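PDB 4DRS: pyruvate kinase from Cryptosporidium parvum, which probably catalyses the last step of glycolysis, transferring the phosphate of phosphoenolpyruvate to ADP to give pyruvate and ATP. Local coordinates for residues A[42-54]-A[375-387]. Sequence-based numbering, arbitrary orientation.
Sequences TQRKTQIICTIGP and VNVMSRVCAQAET
Ile48 reaches from strand 47-51 onto helix 371-386 with both of its branches. Its CG2 meets the methyl end of Met378, CG2 to CE 3.5 Å, the two side chains running antiparallel past one another; the bend of Met378 at chi3 (78°) turns that methyl toward the strand. The other branch ends with Ile48 CD1 3.7 Å from Ser379 CA, and the same methyl lies over one face of the Arg44 guanidinium, displaced from its centre. Further along the strand Cys50 SG packs on Val375 CG2. Met378 also touches Val359 and Leu361 of the adjacent strand 358-361.

Beyond this apolar centre Arg44 lies along the helix, its CD 3.6 Å from Cys382 CB. A turn at chi3 (41°) lets NE donate to Ser379 OG at 2.8 Å, tilted from the guanidinium plane, while NH1 binds Thr46 O and ties the guanidinium back to its own segment. At the polar edge the buried carboxylate of Glu386 is held by three bonds: OE1 accepts from Lys45 N, and OE2 from both Thr46 N and Thr46 OG1, the hydroxyl at 2.6 Å from OE2. Lys45 NZ instead turns to Ser447 O. Strand 47-51, first of eight parallel barrel strands, runs nearly antiparallel (159°) to helix 371-386, which follows the eighth, 358-361, and packs outside the seam where the pyruvate kinase TIM barrel closes.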
loop_
_atom_site.group_PDB
_atom_site.type_symbol
_atom_site.label_atom_id
_atom_site.label_comp_id
_atom_site.label_asym_id
_atom_site.label_seq_id
_atom_site.Cartn_x
_atom_site.Cartn_y
_atom_site.Cartn_z
ATOM N N THR A 42 -22.320 17.091 10.945
ATOM C CA THR A 42 -22.175 15.840 10.138
ATOM C C THR A 42 -23.462 15.005 10.130
ATOM O O THR A 42 -23.711 14.194 11.031
ATOM C CB THR A 42 -20.944 15.001 10.575
ATOM O OG1 THR A 42 -20.970 13.726 9.917
ATOM C CG2 THR A 42 -20.905 14.796 12.098
ATOM N N GLN A 43 -24.279 15.217 9.103
ATOM C CA GLN A 43 -25.576 14.551 8.993
ATOM C C GLN A 43 -25.502 13.198 8.277
ATOM O O GLN A 43 -24.586 12.946 7.495
ATOM C CB GLN A 43 -26.604 15.471 8.320
ATOM C CG GLN A 43 -26.240 15.910 6.909
ATOM C CD GLN A 43 -27.402 16.570 6.187
ATOM O OE1 GLN A 43 -28.096 17.425 6.748
ATOM N NE2 GLN A 43 -27.618 16.179 4.933
ATOM N N ARG A 44 -26.482 12.344 8.558
ATOM C CA ARG A 44 -26.591 11.010 7.973
ATOM C C ARG A 44 -26.581 11.009 6.435
ATOM O O ARG A 44 -27.213 11.853 5.793
ATOM C CB ARG A 44 -27.852 10.326 8.509
ATOM C CG ARG A 44 -28.215 9.015 7.831
ATOM C CD ARG A 44 -29.536 8.460 8.339
ATOM N NE ARG A 44 -30.557 9.492 8.517
ATOM C CZ ARG A 44 -31.283 10.021 7.537
ATOM N NH1 ARG A 44 -31.115 9.634 6.281
ATOM N NH2 ARG A 44 -32.180 10.943 7.821
ATOM N N LYS A 45 -25.854 10.055 5.859
ATOM C CA LYS A 45 -25.722 9.948 4.403
ATOM C C LYS A 45 -26.622 8.868 3.821
ATOM O O LYS A 45 -27.222 9.052 2.762
ATOM C CB LYS A 45 -24.268 9.678 4.011
ATOM C CG LYS A 45 -23.338 10.841 4.281
ATOM C CD LYS A 45 -21.892 10.449 4.031
ATOM C CE LYS A 45 -20.945 11.537 4.494
ATOM N NZ LYS A 45 -21.294 12.849 3.878
ATOM N N THR A 46 -26.714 7.747 4.525
ATOM C CA THR A 46 -27.551 6.639 4.094
ATOM C C THR A 46 -29.022 7.046 4.084
ATOM O O THR A 46 -29.541 7.582 5.062
ATOM C CB THR A 46 -27.343 5.406 4.985
ATOM O OG1 THR A 46 -25.940 5.139 5.092
ATOM C CG2 THR A 46 -28.048 4.176 4.394
ATOM N N GLN A 47 -29.674 6.798 2.955
ATOM C CA GLN A 47 -31.072 7.144 2.780
ATOM C C GLN A 47 -31.967 6.133 3.485
ATOM O O GLN A 47 -31.594 4.969 3.664
ATOM C CB GLN A 47 -31.412 7.218 1.291
ATOM C CG GLN A 47 -30.523 8.156 0.479
ATOM C CD GLN A 47 -30.843 9.635 0.670
ATOM O OE1 GLN A 47 -31.631 10.019 1.540
ATOM N NE2 GLN A 47 -30.221 10.478 -0.153
ATOM N N ILE A 48 -33.149 6.584 3.890
ATOM C CA ILE A 48 -34.083 5.739 4.622
ATOM C C ILE A 48 -35.409 5.637 3.885
ATOM O O ILE A 48 -36.055 6.651 3.600
ATOM C CB ILE A 48 -34.309 6.246 6.066
ATOM C CG1 ILE A 48 -33.028 6.101 6.893
ATOM C CG2 ILE A 48 -35.460 5.501 6.728
ATOM C CD1 ILE A 48 -33.110 6.694 8.285
ATOM N N ILE A 49 -35.792 4.401 3.575
ATOM C CA ILE A 49 -37.095 4.093 2.999
ATOM C C ILE A 49 -38.033 3.587 4.098
ATOM O O ILE A 49 -37.657 2.711 4.881
ATOM C CB ILE A 49 -36.987 3.030 1.882
ATOM C CG1 ILE A 49 -36.049 3.507 0.768
ATOM C CG2 ILE A 49 -38.369 2.705 1.317
ATOM C CD1 ILE A 49 -35.839 2.497 -0.345
ATOM N N CYS A 50 -39.239 4.149 4.157
ATOM C CA CYS A 50 -40.271 3.692 5.098
ATOM C C CYS A 50 -41.476 3.177 4.346
ATOM O O CYS A 50 -41.956 3.821 3.415
ATOM C CB CYS A 50 -40.726 4.816 6.033
ATOM S SG CYS A 50 -39.423 5.530 7.048
ATOM N N THR A 51 -41.959 2.011 4.757
ATOM C CA THR A 51 -43.160 1.431 4.189
ATOM C C THR A 51 -44.363 2.045 4.876
ATOM O O THR A 51 -44.459 2.035 6.109
ATOM C CB THR A 51 -43.179 -0.097 4.365
ATOM O OG1 THR A 51 -41.973 -0.648 3.817
ATOM C CG2 THR A 51 -44.387 -0.706 3.660
ATOM N N ILE A 52 -45.272 2.592 4.076
ATOM C CA ILE A 52 -46.449 3.255 4.616
ATOM C C ILE A 52 -47.634 2.300 4.654
ATOM O O ILE A 52 -48.018 1.725 3.637
ATOM C CB ILE A 52 -46.814 4.549 3.840
ATOM C CG1 ILE A 52 -45.569 5.412 3.553
ATOM C CG2 ILE A 52 -47.883 5.341 4.586
ATOM C CD1 ILE A 52 -44.708 5.750 4.757
ATOM N N GLY A 53 -48.200 2.131 5.841
ATOM C CA GLY A 53 -49.386 1.310 6.023
ATOM C C GLY A 53 -50.353 1.961 6.993
ATOM O O GLY A 53 -50.243 3.160 7.268
ATOM N N PRO A 54 -51.297 1.167 7.538
ATOM C CA PRO A 54 -52.348 1.666 8.436
ATOM C C PRO A 54 -51.821 2.496 9.608
ATOM O O PRO A 54 -52.419 3.517 9.948
ATOM C CB PRO A 54 -53.010 0.383 8.948
ATOM C CG PRO A 54 -52.759 -0.619 7.871
ATOM C CD PRO A 54 -51.401 -0.290 7.324
ATOM N N VAL A 375 -37.673 4.632 13.051
ATOM C CA VAL A 375 -36.997 5.488 12.078
ATOM C C VAL A 375 -35.886 6.292 12.743
ATOM O O VAL A 375 -34.764 6.353 12.238
ATOM C CB VAL A 375 -37.977 6.464 11.394
ATOM C CG1 VAL A 375 -37.275 7.266 10.309
ATOM C CG2 VAL A 375 -39.151 5.713 10.801
ATOM N N ASN A 376 -36.214 6.896 13.879
ATOM C CA ASN A 376 -35.285 7.740 14.609
ATOM C C ASN A 376 -34.051 6.967 15.079
ATOM O O ASN A 376 -32.920 7.430 14.926
ATOM C CB ASN A 376 -36.001 8.411 15.782
ATOM C CG ASN A 376 -35.190 9.530 16.387
ATOM O OD1 ASN A 376 -34.364 9.304 17.272
ATOM N ND2 ASN A 376 -35.417 10.748 15.909
ATOM N N VAL A 377 -34.288 5.785 15.638
ATOM C CA VAL A 377 -33.227 4.851 16.005
ATOM C C VAL A 377 -32.366 4.473 14.784
ATOM O O VAL A 377 -31.137 4.602 14.819
ATOM C CB VAL A 377 -33.827 3.595 16.690
ATOM C CG1 VAL A 377 -32.872 2.407 16.646
ATOM C CG2 VAL A 377 -34.226 3.918 18.125
ATOM N N MET A 378 -33.023 4.037 13.710
ATOM C CA MET A 378 -32.338 3.620 12.488
ATOM C C MET A 378 -31.457 4.743 11.937
ATOM O O MET A 378 -30.319 4.505 11.529
ATOM C CB MET A 378 -33.348 3.146 11.432
ATOM C CG MET A 378 -32.731 2.321 10.307
ATOM S SD MET A 378 -33.885 1.292 9.363
ATOM C CE MET A 378 -34.651 2.510 8.297
ATOM N N SER A 379 -31.992 5.961 11.954
ATOM C CA SER A 379 -31.283 7.144 11.480
ATOM C C SER A 379 -29.992 7.406 12.258
ATOM O O SER A 379 -28.941 7.657 11.661
ATOM C CB SER A 379 -32.200 8.368 11.546
ATOM O OG SER A 379 -31.526 9.531 11.110
ATOM N N ARG A 380 -30.083 7.339 13.584
ATOM C CA ARG A 380 -28.940 7.576 14.463
ATOM C C ARG A 380 -27.872 6.495 14.282
ATOM O O ARG A 380 -26.676 6.802 14.228
ATOM C CB ARG A 380 -29.395 7.652 15.924
ATOM C CG ARG A 380 -30.570 8.590 16.162
ATOM C CD ARG A 380 -30.249 9.741 17.099
ATOM N NE ARG A 380 -30.028 9.282 18.473
ATOM C CZ ARG A 380 -30.982 8.847 19.302
ATOM N NH1 ARG A 380 -32.253 8.798 18.914
ATOM N NH2 ARG A 380 -30.657 8.454 20.528
ATOM N N VAL A 381 -28.315 5.242 14.169
ATOM C CA VAL A 381 -27.420 4.118 13.881
ATOM C C VAL A 381 -26.630 4.353 12.595
ATOM O O VAL A 381 -25.406 4.197 12.586
ATOM C CB VAL A 381 -28.176 2.775 13.798
ATOM C CG1 VAL A 381 -27.271 1.674 13.253
ATOM C CG2 VAL A 381 -28.714 2.386 15.165
ATOM N N CYS A 382 -27.328 4.737 11.524
ATOM C CA CYS A 382 -26.675 5.037 10.246
ATOM C C CYS A 382 -25.575 6.075 10.412
ATOM O O CYS A 382 -24.443 5.855 9.975
ATOM C CB CYS A 382 -27.684 5.510 9.201
ATOM S SG CYS A 382 -28.782 4.215 8.594
ATOM N N ALA A 383 -25.914 7.189 11.061
ATOM C CA ALA A 383 -24.970 8.281 11.313
ATOM C C ALA A 383 -23.760 7.795 12.106
ATOM O O ALA A 383 -22.625 8.163 11.815
ATOM C CB ALA A 383 -25.663 9.428 12.039
ATOM N N GLN A 384 -24.017 6.950 13.097
ATOM C CA GLN A 384 -22.962 6.387 13.930
ATOM C C GLN A 384 -22.049 5.455 13.125
ATOM O O GLN A 384 -20.826 5.521 13.252
ATOM C CB GLN A 384 -23.583 5.675 15.137
ATOM C CG GLN A 384 -22.761 5.734 16.416
ATOM C CD GLN A 384 -22.324 7.137 16.808
ATOM O OE1 GLN A 384 -23.108 8.085 16.780
ATOM N NE2 GLN A 384 -21.059 7.269 17.188
ATOM N N ALA A 385 -22.642 4.616 12.277
ATOM C CA ALA A 385 -21.882 3.672 11.443
ATOM C C ALA A 385 -21.006 4.397 10.428
ATOM O O ALA A 385 -19.901 3.952 10.113
ATOM C CB ALA A 385 -22.817 2.695 10.747
ATOM N N GLU A 386 -21.503 5.528 9.939
ATOM C CA GLU A 386 -20.767 6.361 8.990
ATOM C C GLU A 386 -19.512 7.023 9.587
ATOM O O GLU A 386 -18.599 7.400 8.849
ATOM C CB GLU A 386 -21.702 7.394 8.349
ATOM C CG GLU A 386 -22.644 6.780 7.321
ATOM C CD GLU A 386 -23.927 7.568 7.084
ATOM O OE1 GLU A 386 -24.027 8.740 7.504
ATOM O OE2 GLU A 386 -24.848 7.005 6.453
ATOM N N THR A 387 -19.452 7.145 10.915
ATOM C CA THR A 387 -18.231 7.644 11.575
ATOM C C THR A 387 -17.111 6.591 11.610
ATOM O O THR A 387 -15.949 6.925 11.842
ATOM C CB THR A 387 -18.479 8.191 13.005
ATOM O OG1 THR A 387 -18.828 7.118 13.887
ATOM C CG2 THR A 387 -19.581 9.245 13.012
#